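Local structure of CofB (5AX6) at residues I180-N186 and K219-L225; I175-D179 and R224-D228. The protein is the homotrimeric minor pilin of the type IVb pilus CFA/III in human enterotoxigenic Escherichia coli and probably takes part in pilus assembly. Residues are numbered along the deposited sequence.

Contact 1 (I180-N186 and K219-L225); sequences IYVVERN and KNYGLRL
Extended strands 180-185 and 220-225 run antiparallel, with 146° between their N-to-C directions and axes 4.5 Å apart at closest approach. I180 faces L225 as a non-hydrogen-bonded pair, its CG1 3.7 Å from L225 CD2 and its CG2 4.0 Å from L223 CD2. Y181 pairs with R224 (Y181 N to R224 O 3.0 Å, R224 N to Y181 O 2.8 Å). On the other face of the sheet from I180, the R224 guanidinium, brought round by chi3 p, makes a cation-pi contact, CZ lying 4.7 Å from the Y181 ring centroid, 25° off the normal. R224 NH2 also bonds to L63 O, and Y181 OH to Q48 of the second subunit. V182, opposite L223, returns to the I180 face, its CG1 3.9 Å from Y221 CD1. These strands are neighbours in the antiparallel sheet of the pilin domain, between 139-148 (L223 bonds to L146) and 194-198 (V182 to T196), and V163 of helix 161-171 covers I180 and L223, so a helix lies over that face. V183 pairs with G222 (V183 N to G222 O 3.0 Å, G222 N to V183 O 2.9 Å). E184 (chi1 p) faces Y221, and one water donates to both E184 OE1 (2.7 Å) and Y221 OH (2.6 Å). R185 N to N220 O (2.9 Å) and N220 N to R185 O (3.1 Å) close the ladder. E184 OE1 also bonds to T196 OG1 and Y221 OH to D216 O, while E184 OE2 with R194 and R185 NH1 with D124 OD2 form salt bridges. Past the strand, K219 NZ donates a hydrogen bond to N186 OD1 (2.7 Å).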
loop_
_atom_site.group_PDB
_atom_site.type_symbol
_atom_site.label_atom_id
_atom_site.label_comp_id
_atom_site.label_asym_id
_atom_site.label_seq_id
_atom_site.Cartn_x
_atom_site.Cartn_y
_atom_site.Cartn_z
ATOM N N ILE A 180 -31.479 18.302 20.808
ATOM C CA ILE A 180 -31.848 17.774 22.106
ATOM C C ILE A 180 -33.014 18.593 22.617
ATOM O O ILE A 180 -32.903 19.805 22.728
ATOM C CB ILE A 180 -30.682 17.860 23.100
ATOM C CG1 ILE A 180 -29.505 17.010 22.606
ATOM C CG2 ILE A 180 -31.142 17.446 24.487
ATOM C CD1 ILE A 180 -28.231 17.214 23.400
ATOM N N TYR A 181 -34.129 17.933 22.910
ATOM C CA TYR A 181 -35.316 18.622 23.399
ATOM C C TYR A 181 -35.640 18.169 24.804
ATOM O O TYR A 181 -35.382 17.023 25.177
ATOM C CB TYR A 181 -36.524 18.362 22.490
ATOM C CG TYR A 181 -36.586 19.216 21.256
ATOM C CD1 TYR A 181 -37.549 20.207 21.127
ATOM C CD2 TYR A 181 -35.679 19.046 20.221
ATOM C CE1 TYR A 181 -37.615 20.996 19.989
ATOM C CE2 TYR A 181 -35.733 19.822 19.081
ATOM C CZ TYR A 181 -36.707 20.796 18.969
ATOM O OH TYR A 181 -36.759 21.573 17.836
ATOM N N VAL A 182 -36.226 19.073 25.582
ATOM C CA VAL A 182 -36.779 18.704 26.875
ATOM C C VAL A 182 -38.187 18.157 26.661
ATOM O O VAL A 182 -38.997 18.762 25.943
ATOM C CB VAL A 182 -36.816 19.906 27.839
ATOM C CG1 VAL A 182 -37.524 19.535 29.128
ATOM C CG2 VAL A 182 -35.408 20.400 28.116
ATOM N N VAL A 183 -38.483 17.007 27.260
ATOM C CA VAL A 183 -39.823 16.457 27.167
ATOM C C VAL A 183 -40.391 16.218 28.557
ATOM O O VAL A 183 -39.655 16.197 29.539
ATOM C CB VAL A 183 -39.847 15.154 26.330
ATOM C CG1 VAL A 183 -39.455 15.470 24.880
ATOM C CG2 VAL A 183 -38.918 14.088 26.926
ATOM N N GLU A 184 -41.705 16.064 28.634
ATOM C CA GLU A 184 -42.367 15.915 29.912
ATOM C C GLU A 184 -43.567 14.997 29.793
ATOM O O GLU A 184 -44.140 14.820 28.711
ATOM C CB GLU A 184 -42.806 17.285 30.455
ATOM C CG GLU A 184 -43.823 17.980 29.564
ATOM C CD GLU A 184 -44.218 19.369 30.054
ATOM O OE1 GLU A 184 -43.386 20.303 29.985
ATOM O OE2 GLU A 184 -45.374 19.526 30.503
ATOM N N ARG A 185 -43.949 14.410 30.915
ATOM C CA ARG A 185 -45.207 13.696 30.979
ATOM C C ARG A 185 -45.803 13.902 32.359
ATOM O O ARG A 185 -45.086 14.218 33.315
ATOM C CB ARG A 185 -45.026 12.213 30.673
ATOM C CG ARG A 185 -44.074 11.499 31.591
ATOM C CD ARG A 185 -43.840 10.083 31.110
ATOM N NE ARG A 185 -42.878 9.371 31.941
ATOM C CZ ARG A 185 -42.465 8.132 31.711
ATOM N NH1 ARG A 185 -42.924 7.458 30.659
ATOM N NH2 ARG A 185 -41.582 7.570 32.524
ATOM N N ASN A 186 -47.118 13.744 32.448
ATOM C CA ASN A 186 -47.830 14.007 33.687
ATOM C C ASN A 186 -47.726 12.823 34.630
ATOM O O ASN A 186 -47.817 12.975 35.842
ATOM C CB ASN A 186 -49.298 14.344 33.395
ATOM C CG ASN A 186 -49.447 15.634 32.606
ATOM O OD1 ASN A 186 -48.634 16.550 32.748
ATOM N ND2 ASN A 186 -50.478 15.709 31.757
ATOM N N LYS A 219 -44.219 18.047 36.927
ATOM C CA LYS A 219 -44.051 17.128 35.806
ATOM C C LYS A 219 -42.901 16.153 36.031
ATOM O O LYS A 219 -42.038 16.387 36.877
ATOM C CB LYS A 219 -43.815 17.906 34.512
ATOM C CG LYS A 219 -44.839 18.991 34.240
ATOM C CD LYS A 219 -46.250 18.434 34.207
ATOM C CE LYS A 219 -47.265 19.542 33.983
ATOM N NZ LYS A 219 -48.657 19.025 33.896
ATOM N N ASN A 220 -42.909 15.049 35.283
ATOM C CA ASN A 220 -41.725 14.211 35.130
ATOM C C ASN A 220 -41.051 14.585 33.817
ATOM O O ASN A 220 -41.712 14.675 32.779
ATOM C CB ASN A 220 -42.090 12.732 35.150
ATOM C CG ASN A 220 -42.955 12.373 36.343
ATOM O OD1 ASN A 220 -42.684 12.804 37.461
ATOM N ND2 ASN A 220 -44.015 11.604 36.106
ATOM N N TYR A 221 -39.746 14.827 33.867
ATOM C CA TYR A 221 -39.031 15.324 32.698
ATOM C C TYR A 221 -38.091 14.291 32.095
ATOM O O TYR A 221 -37.725 13.302 32.734
ATOM C CB TYR A 221 -38.253 16.586 33.053
ATOM C CG TYR A 221 -39.152 17.772 33.299
ATOM C CD1 TYR A 221 -39.634 18.528 32.237
ATOM C CD2 TYR A 221 -39.532 18.135 34.591
ATOM C CE1 TYR A 221 -40.463 19.615 32.448
ATOM C CE2 TYR A 221 -40.372 19.229 34.813
ATOM C CZ TYR A 221 -40.825 19.962 33.739
ATOM O OH TYR A 221 -41.648 21.043 33.941
ATOM N N GLY A 222 -37.712 14.533 30.848
ATOM C CA GLY A 222 -36.778 13.674 30.151
ATOM C C GLY A 222 -36.115 14.468 29.051
ATOM O O GLY A 222 -36.385 15.658 28.889
ATOM N N LEU A 223 -35.229 13.815 28.308
ATOM C CA LEU A 223 -34.582 14.430 27.160
ATOM C C LEU A 223 -34.850 13.587 25.934
ATOM O O LEU A 223 -34.774 12.358 25.990
ATOM C CB LEU A 223 -33.070 14.557 27.363
ATOM C CG LEU A 223 -32.557 15.481 28.467
ATOM C CD1 LEU A 223 -31.059 15.242 28.651
ATOM C CD2 LEU A 223 -32.839 16.935 28.122
ATOM N N ARG A 224 -35.159 14.242 24.826
ATOM C CA ARG A 224 -35.238 13.537 23.560
ATOM C C ARG A 224 -33.965 13.812 22.771
ATOM O O ARG A 224 -33.663 14.964 22.449
ATOM C CB ARG A 224 -36.474 13.971 22.768
ATOM C CG ARG A 224 -36.670 13.174 21.485
ATOM C CD ARG A 224 -37.813 13.715 20.658
ATOM N NE ARG A 224 -37.539 15.049 20.131
ATOM C CZ ARG A 224 -38.371 15.705 19.327
ATOM N NH1 ARG A 224 -39.518 15.141 18.973
ATOM N NH2 ARG A 224 -38.064 16.919 18.892
ATOM N N LEU A 225 -33.202 12.759 22.486
ATOM C CA LEU A 225 -31.995 12.896 21.687
ATOM C C LEU A 225 -32.292 12.448 20.268
ATOM O O LEU A 225 -32.744 11.317 20.066
ATOM C CB LEU A 225 -30.846 12.056 22.262
ATOM C CG LEU A 225 -30.486 12.208 23.737
ATOM C CD1 LEU A 225 -29.386 11.210 24.106
ATOM C CD2 LEU A 225 -30.019 13.626 24.006
HETATM O O HOH W 1 -43.385 21.824 32.173
#

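Contact 2 (I175-D179 and R224-D228)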
loop_
_atom_site.group_PDB
_atom_site.type_symbol
_atom_site.label_atom_id
_atom_site.label_comp_id
_atom_site.label_asym_id
_atom_site.label_seq_id
_atom_site.Cartn_x
_atom_site.Cartn_y
_atom_site.Cartn_z
ATOM N N ILE A 175 -20.636 9.931 16.504
ATOM C CA ILE A 175 -22.014 10.328 16.263
ATOM C C ILE A 175 -22.261 11.662 16.916
ATOM O O ILE A 175 -21.489 12.104 17.763
ATOM C CB ILE A 175 -23.025 9.307 16.799
ATOM C CG1 ILE A 175 -22.916 9.195 18.320
ATOM C CG2 ILE A 175 -22.835 7.961 16.126
ATOM C CD1 ILE A 175 -24.174 8.610 18.947
ATOM N N SER A 176 -23.350 12.304 16.525
ATOM C CA SER A 176 -23.674 13.601 17.077
ATOM C C SER A 176 -25.180 13.744 17.138
ATOM O O SER A 176 -25.918 13.010 16.481
ATOM C CB SER A 176 -23.051 14.722 16.239
ATOM O OG SER A 176 -23.557 14.697 14.920
ATOM N N PHE A 177 -25.642 14.681 17.947
ATOM C CA PHE A 177 -27.080 14.883 18.069
ATOM C C PHE A 177 -27.559 15.983 17.144
ATOM O O PHE A 177 -27.013 17.085 17.156
ATOM C CB PHE A 177 -27.441 15.216 19.506
ATOM C CG PHE A 177 -26.918 14.219 20.499
ATOM C CD1 PHE A 177 -27.359 12.903 20.471
ATOM C CD2 PHE A 177 -26.005 14.600 21.470
ATOM C CE1 PHE A 177 -26.884 11.979 21.389
ATOM C CE2 PHE A 177 -25.524 13.685 22.389
ATOM C CZ PHE A 177 -25.958 12.373 22.349
ATOM N N LYS A 178 -28.581 15.678 16.347
ATOM C CA LYS A 178 -29.212 16.676 15.495
ATOM C C LYS A 178 -29.782 17.779 16.381
ATOM O O LYS A 178 -29.631 18.970 16.102
ATOM C CB LYS A 178 -30.302 16.036 14.634
ATOM C CG LYS A 178 -30.917 16.984 13.609
ATOM C CD LYS A 178 -32.100 16.336 12.904
ATOM C CE LYS A 178 -32.712 17.277 11.879
ATOM N NZ LYS A 178 -31.874 17.316 10.657
ATOM N N ASP A 179 -30.431 17.368 17.463
ATOM C CA ASP A 179 -30.819 18.297 18.512
ATOM C C ASP A 179 -31.220 17.533 19.760
ATOM O O ASP A 179 -31.287 16.287 19.772
ATOM C CB ASP A 179 -31.966 19.221 18.067
ATOM C CG ASP A 179 -31.803 20.657 18.599
ATOM O OD1 ASP A 179 -31.384 20.839 19.770
ATOM O OD2 ASP A 179 -32.068 21.609 17.836
ATOM N N ARG A 224 -35.159 14.242 24.826
ATOM C CA ARG A 224 -35.238 13.537 23.560
ATOM C C ARG A 224 -33.965 13.812 22.771
ATOM O O ARG A 224 -33.663 14.964 22.449
ATOM C CB ARG A 224 -36.474 13.971 22.768
ATOM C CG ARG A 224 -36.670 13.174 21.485
ATOM C CD ARG A 224 -37.813 13.715 20.658
ATOM N NE ARG A 224 -37.539 15.049 20.131
ATOM C CZ ARG A 224 -38.371 15.705 19.327
ATOM N NH1 ARG A 224 -39.518 15.141 18.973
ATOM N NH2 ARG A 224 -38.064 16.919 18.892
ATOM N N LEU A 225 -33.202 12.759 22.486
ATOM C CA LEU A 225 -31.995 12.896 21.687
ATOM C C LEU A 225 -32.292 12.448 20.268
ATOM O O LEU A 225 -32.744 11.317 20.066
ATOM C CB LEU A 225 -30.846 12.056 22.262
ATOM C CG LEU A 225 -30.486 12.208 23.737
ATOM C CD1 LEU A 225 -29.386 11.210 24.106
ATOM C CD2 LEU A 225 -30.019 13.626 24.006
ATOM N N SER A 226 -32.046 13.324 19.293
ATOM C CA SER A 226 -32.324 13.011 17.889
ATOM C C SER A 226 -31.040 12.711 17.135
ATOM O O SER A 226 -30.095 13.493 17.198
ATOM C CB SER A 226 -33.047 14.173 17.194
ATOM O OG SER A 226 -34.290 14.445 17.814
ATOM N N ILE A 227 -31.023 11.591 16.420
ATOM C CA ILE A 227 -29.872 11.219 15.594
ATOM C C ILE A 227 -30.274 11.114 14.133
ATOM O O ILE A 227 -31.296 10.507 13.806
ATOM C CB ILE A 227 -29.263 9.869 16.009
ATOM C CG1 ILE A 227 -29.126 9.766 17.531
ATOM C CG2 ILE A 227 -27.945 9.634 15.256
ATOM C CD1 ILE A 227 -27.968 10.551 18.113
ATOM N N ASP A 228 -29.471 11.702 13.253
ATOM C CA ASP A 228 -29.653 11.542 11.810
ATOM C C ASP A 228 -28.893 10.296 11.371
ATOM O O ASP A 228 -27.669 10.317 11.350
ATOM C CB ASP A 228 -29.127 12.790 11.070
ATOM C CG ASP A 228 -29.281 12.705 9.558
ATOM O OD1 ASP A 228 -29.685 11.642 9.027
ATOM O OD2 ASP A 228 -28.975 13.721 8.891
HETATM O O HOH W 2 -27.078 13.112 13.983
#
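I227, F177 and S226 have the most surface covered here, 61 to 66 Å² each, where the segment leading into strand 179-185 meets the end of strand 220-227. The I227 side chain (chi1 and chi2 both m) brings its CD1 to 3.4 Å from F177 CD1, 3.6 Å from S176 O and 4.3 Å from I175 CD1. The F177 ring (chi1 m) also reaches L225: F177 CE1 lies 3.8 Å from L225 CD1, and L225 CD2 sits over one face of the ring. S226 contributes its backbone. Its carbonyl O accepts a hydrogen bond from K178 N (2.8 Å, N-H...O angle 144°) and has a CA-H...O contact with F177, CA to S226 O being 3.4 Å. S226 N in turn donates to D179 O at 3.1 Å and 165°. Beyond these two bonds a water spans the gap, donating to S176 O (2.8 Å) and accepting from D228 N (2.9 Å). S226 OG is bonded to D143 of strand 139-148, which also holds I227 by backbone hydrogen bonding to V142. The apolar side chains pack on two helices: F177 on I15, and L225 and I227 on I18, of N-terminal helix 4-25, with I175 and F177 touching A170 of helix 161-171. An N-terminal helix packed on an antiparallel sheet is the hallmark of the type IV pilin fold; here an inner strand meets both helices.

Contacts 1 and 2 follow one another along strand 220-227, sharing R224 and L225, with centres 15 Å apart. In contact 1 a regular ladder of six backbone bonds joins two neighbouring strands, nine of its fourteen touching residues are buried, and 782 Å² is covered. Contact 2 is only partly buried, covers 401 Å², and has two direct backbone bonds, in keeping with a first segment that is largely the connection from helix 161-171 into strand 179-185. Contact 1 combines apolar pairs on the I180 face with a cation-pi contact on the other and polar pairs toward N186, whereas 175-179/224-228 has apolar side-chain contacts, turned toward helices 4-25 and 161-171, and no direct polar side-chain pair.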